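Local coordinates for hypothetical protein (Clostridium sporogenes ATCC 15579, PDB 4QRK) that is of unknown function but is a putative cell adhesion protein built as a right-handed beta-helix, at residues K24-I38 with I101-K115. Numbering follows the deposited sequence.
Sequences KTKLNLNFGVGKLNI and IPTEIKLSLGTGEFK
Leu36 and Phe114 lie side by side and point the same way into the interior of a right-handed beta-helix. Leu36 CG stands 3.6 Å from Phe114 CD1. Ile38 CD1 reaches the same ring near its plane, at the edge, 3.7 Å from Phe114 CE1. Leu36 CB sits over the centre of the Phe31 ring. In one of two conformers each, Leu109 crosses Leu36 at about a right angle, CD2 against CD2, and Leu107 runs alongside Leu29 in this apolar core. Leu27 and Ile105 face the same way.

The backbones are paired in parallel register through two sheets. The axes of strands 24-32 and 103-110 come within 4.8 Å, and strands 35-38 and 113-115 keep the same pairing after the corner. At the corner Thr111 N bonds to Gly32 O and Gly34 N to Thr111 O. Gly34 and Gly112 have backbone angles that call for glycine.

The outward side is looser and polar. Glu104 OE2 takes a bond from Lys24 NZ at 2.9 Å, met from above the carboxylate plane. The bend of the Lys24 chain at chi3 (-103°) helps bring NZ there. Lys26 runs beside Glu104, but its NZ is 3.9 Å from Glu104 OE1, a long salt bridge. Near the corner, one water joins Gly32 O to Thr111 OG1. Another donates to Asn37 OD1 and Glu113 O, while Asn37 ND2 bonds to Asn94.

The two segments are neighbouring coils of the beta-helix, though other strands separate them in the chain. Strand 24-32 lies between strands 69-75 and 103-110, and strand 123-130 follows on the far side of 103-110. In the second sheet, strand 35-42 lies between strands 91-98 and 113-117. Trp93 of strand 91-98 meets Phe31 edge-to-face and touches Leu36.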
# COMPACT_ATOMS: atom_id res chain seq x y z
N LYS A 24 -12.56 2.80 13.08
CA LYS A 24 -11.99 2.71 11.76
C LYS A 24 -10.52 3.20 11.86
O LYS A 24 -10.21 4.05 12.69
CB LYS A 24 -12.82 3.53 10.76
CG LYS A 24 -12.18 3.61 9.34
CD LYS A 24 -12.83 4.65 8.43
CE LYS A 24 -13.76 4.02 7.41
NZ LYS A 24 -14.34 5.03 6.48
N THR A 25 -9.63 2.59 11.08
CA THR A 25 -8.23 3.05 10.99
C THR A 25 -8.03 3.82 9.67
O THR A 25 -8.39 3.33 8.60
CB THR A 25 -7.23 1.88 10.95
OG1 THR A 25 -7.28 1.17 12.18
CG2 THR A 25 -5.81 2.38 10.76
N LYS A 26 -7.45 5.01 9.77
CA LYS A 26 -7.00 5.75 8.59
C LYS A 26 -5.48 5.92 8.72
O LYS A 26 -5.00 6.71 9.51
CB LYS A 26 -7.68 7.11 8.50
CG LYS A 26 -9.17 7.05 8.20
CD LYS A 26 -9.72 8.43 7.79
CE LYS A 26 -11.16 8.35 7.28
NZ LYS A 26 -11.59 9.61 6.59
N LEU A 27 -4.75 5.10 7.97
CA LEU A 27 -3.30 5.03 8.06
C LEU A 27 -2.72 5.90 6.96
O LEU A 27 -3.10 5.80 5.77
CB LEU A 27 -2.83 3.59 7.93
CG LEU A 27 -1.32 3.31 7.93
CD1 LEU A 27 -0.74 3.71 9.22
CD2 LEU A 27 -1.01 1.82 7.65
N ASN A 28 -1.83 6.80 7.36
CA ASN A 28 -1.22 7.71 6.41
C ASN A 28 0.28 7.61 6.57
O ASN A 28 0.81 7.88 7.64
CB ASN A 28 -1.77 9.13 6.60
CG ASN A 28 -1.13 10.14 5.63
OD1 ASN A 28 -0.90 9.83 4.47
ND2 ASN A 28 -0.83 11.34 6.12
N LEU A 29 0.95 7.15 5.51
CA LEU A 29 2.39 6.87 5.57
C LEU A 29 3.18 7.77 4.59
O LEU A 29 2.84 7.89 3.41
CB LEU A 29 2.67 5.39 5.26
CG LEU A 29 2.05 4.34 6.17
CD1 LEU A 29 2.29 2.91 5.72
CD2 LEU A 29 2.56 4.44 7.60
N ASN A 30 4.20 8.45 5.11
CA ASN A 30 5.08 9.28 4.27
C ASN A 30 6.47 8.79 4.41
O ASN A 30 7.05 8.90 5.47
CB ASN A 30 5.03 10.73 4.71
CG ASN A 30 3.65 11.26 4.68
OD1 ASN A 30 3.06 11.36 3.61
ND2 ASN A 30 3.10 11.56 5.84
N PHE A 31 7.01 8.23 3.33
CA PHE A 31 8.20 7.43 3.43
C PHE A 31 9.11 7.91 2.33
O PHE A 31 8.73 7.88 1.18
CB PHE A 31 7.79 5.98 3.21
CG PHE A 31 8.89 4.97 3.42
CD1 PHE A 31 9.18 4.51 4.69
CD2 PHE A 31 9.60 4.44 2.34
CE1 PHE A 31 10.17 3.55 4.89
CE2 PHE A 31 10.59 3.48 2.53
CZ PHE A 31 10.86 3.02 3.81
N GLY A 32 10.29 8.38 2.69
CA GLY A 32 11.19 8.97 1.73
C GLY A 32 11.96 7.95 0.93
O GLY A 32 11.92 7.98 -0.30
N VAL A 33 12.69 7.06 1.60
CA VAL A 33 13.55 6.13 0.90
C VAL A 33 13.70 4.85 1.69
O VAL A 33 13.72 4.87 2.92
CB VAL A 33 14.96 6.74 0.54
CG1 VAL A 33 15.69 7.20 1.77
CG2 VAL A 33 15.79 5.73 -0.15
N GLY A 34 13.72 3.72 0.99
CA GLY A 34 14.01 2.44 1.61
C GLY A 34 12.98 1.36 1.33
O GLY A 34 12.44 1.23 0.23
N LYS A 35 12.75 0.52 2.34
CA LYS A 35 11.89 -0.65 2.20
C LYS A 35 10.74 -0.56 3.20
O LYS A 35 10.94 -0.36 4.40
CB LYS A 35 12.69 -1.93 2.42
CG LYS A 35 13.78 -2.17 1.37
CD LYS A 35 14.68 -3.33 1.77
CE LYS A 35 15.56 -3.82 0.63
NZ LYS A 35 16.66 -2.86 0.30
N LEU A 36 9.53 -0.64 2.69
CA LEU A 36 8.34 -0.61 3.51
C LEU A 36 7.58 -1.90 3.29
O LEU A 36 7.19 -2.20 2.17
CB LEU A 36 7.46 0.57 3.09
CG LEU A 36 6.04 0.64 3.62
CD1 LEU A 36 5.99 0.62 5.11
CD2 LEU A 36 5.36 1.91 3.08
N ASN A 37 7.30 -2.63 4.38
CA ASN A 37 6.59 -3.91 4.36
C ASN A 37 5.41 -3.88 5.30
O ASN A 37 5.52 -3.52 6.47
CB ASN A 37 7.51 -5.03 4.78
CG ASN A 37 8.72 -5.18 3.90
OD1 ASN A 37 8.64 -5.22 2.64
ND2 ASN A 37 9.86 -5.27 4.54
N ILE A 38 4.25 -4.21 4.77
CA ILE A 38 3.01 -4.19 5.55
C ILE A 38 2.31 -5.51 5.42
O ILE A 38 2.21 -6.09 4.31
CB ILE A 38 2.05 -3.09 5.09
CG1 ILE A 38 2.74 -1.71 5.14
CG2 ILE A 38 0.80 -3.12 5.96
CD1 ILE A 38 1.80 -0.59 4.68
N ILE A 101 -10.59 -4.37 11.96
CA ILE A 101 -11.06 -2.99 11.90
C ILE A 101 -11.11 -2.47 10.44
O ILE A 101 -10.18 -2.72 9.65
CB ILE A 101 -10.21 -2.10 12.80
CG1 ILE A 101 -10.89 -0.76 13.02
CG2 ILE A 101 -8.80 -1.94 12.25
CD1 ILE A 101 -10.21 0.13 14.08
N PRO A 102 -12.22 -1.79 10.06
CA PRO A 102 -12.26 -1.16 8.73
C PRO A 102 -11.08 -0.22 8.54
O PRO A 102 -10.85 0.60 9.42
CB PRO A 102 -13.57 -0.34 8.78
CG PRO A 102 -14.43 -1.10 9.73
CD PRO A 102 -13.50 -1.61 10.78
N THR A 103 -10.36 -0.34 7.42
CA THR A 103 -9.08 0.33 7.23
C THR A 103 -8.94 1.03 5.88
O THR A 103 -9.28 0.46 4.85
CB THR A 103 -7.92 -0.70 7.35
OG1 THR A 103 -7.92 -1.25 8.67
CG2 THR A 103 -6.57 -0.05 7.12
N GLU A 104 -8.47 2.26 5.91
CA GLU A 104 -8.08 3.01 4.72
C GLU A 104 -6.61 3.28 4.85
O GLU A 104 -6.13 3.53 5.97
CB GLU A 104 -8.82 4.34 4.68
CG GLU A 104 -10.30 4.18 4.45
CD GLU A 104 -11.03 5.53 4.48
OE1 GLU A 104 -10.33 6.58 4.47
OE2 GLU A 104 -12.28 5.53 4.52
N ILE A 105 -5.89 3.18 3.74
CA ILE A 105 -4.43 3.33 3.75
C ILE A 105 -4.04 4.30 2.66
O ILE A 105 -4.46 4.15 1.53
CB ILE A 105 -3.68 1.98 3.54
CG1 ILE A 105 -4.04 0.99 4.64
CG2 ILE A 105 -2.16 2.19 3.60
CD1 ILE A 105 -3.55 -0.42 4.37
N LYS A 106 -3.26 5.30 3.02
CA LYS A 106 -2.70 6.21 2.08
C LYS A 106 -1.19 6.20 2.24
O LYS A 106 -0.66 6.31 3.35
CB LYS A 106 -3.26 7.62 2.29
CG LYS A 106 -2.65 8.61 1.32
CD LYS A 106 -3.05 10.06 1.59
CE LYS A 106 -2.63 10.93 0.38
NZ LYS A 106 -1.22 10.65 -0.07
N LEU A 107 -0.50 6.02 1.12
CA LEU A 107 0.95 5.93 1.08
C LEU A 107 1.57 6.88 0.06
O LEU A 107 1.23 6.84 -1.11
CB LEU A 107 1.37 4.52 0.71
CG LEU A 107 0.59 3.42 1.40
CD1 LEU A 107 0.99 2.08 0.91
CD2 LEU A 107 0.89 3.49 2.85
N SER A 108 2.51 7.68 0.52
CA SER A 108 3.36 8.46 -0.36
C SER A 108 4.79 7.97 -0.14
O SER A 108 5.37 8.20 0.93
CB SER A 108 3.25 9.94 -0.01
OG SER A 108 4.05 10.71 -0.87
N LEU A 109 5.32 7.32 -1.16
CA LEU A 109 6.63 6.69 -1.13
C LEU A 109 7.55 7.35 -2.16
O LEU A 109 7.24 7.34 -3.35
CB LEU A 109 6.43 5.22 -1.47
CG LEU A 109 5.20 4.57 -0.82
CD1 LEU A 109 5.00 3.17 -1.36
CD2 LEU A 109 5.34 4.55 0.68
N GLY A 110 8.67 7.90 -1.73
CA GLY A 110 9.57 8.61 -2.63
C GLY A 110 10.33 7.64 -3.52
O GLY A 110 10.13 7.57 -4.72
N THR A 111 11.16 6.83 -2.89
CA THR A 111 12.02 5.89 -3.60
C THR A 111 12.22 4.64 -2.78
O THR A 111 12.55 4.72 -1.61
CB THR A 111 13.43 6.51 -3.80
OG1 THR A 111 13.31 7.82 -4.36
CG2 THR A 111 14.27 5.65 -4.75
N GLY A 112 12.11 3.47 -3.40
CA GLY A 112 12.35 2.24 -2.67
C GLY A 112 11.39 1.13 -3.05
O GLY A 112 10.83 1.15 -4.13
N GLU A 113 11.21 0.18 -2.14
CA GLU A 113 10.39 -0.99 -2.42
C GLU A 113 9.28 -1.12 -1.41
O GLU A 113 9.50 -1.11 -0.18
CB GLU A 113 11.25 -2.23 -2.42
CG GLU A 113 12.35 -2.23 -3.48
CD GLU A 113 13.28 -3.42 -3.35
OE1 GLU A 113 13.17 -4.14 -2.34
OE2 GLU A 113 14.13 -3.62 -4.25
N PHE A 114 8.07 -1.17 -1.94
CA PHE A 114 6.88 -1.30 -1.10
C PHE A 114 6.25 -2.67 -1.34
O PHE A 114 5.92 -3.03 -2.48
CB PHE A 114 5.89 -0.21 -1.44
CG PHE A 114 4.55 -0.35 -0.75
CD1 PHE A 114 4.47 -0.63 0.61
CD2 PHE A 114 3.37 -0.21 -1.45
CE1 PHE A 114 3.25 -0.78 1.25
CE2 PHE A 114 2.14 -0.35 -0.82
CZ PHE A 114 2.07 -0.64 0.52
N LYS A 115 6.10 -3.42 -0.27
CA LYS A 115 5.49 -4.75 -0.32
C LYS A 115 4.41 -4.84 0.73
O LYS A 115 4.61 -4.48 1.91
CB LYS A 115 6.54 -5.83 -0.06
CG LYS A 115 7.67 -5.93 -1.06
CD LYS A 115 8.46 -7.21 -0.77
CE LYS A 115 9.85 -7.27 -1.38
NZ LYS A 115 10.00 -6.47 -2.63
O HOH W 1 12.95 10.07 -2.32
O HOH W 2 9.94 -3.90 0.71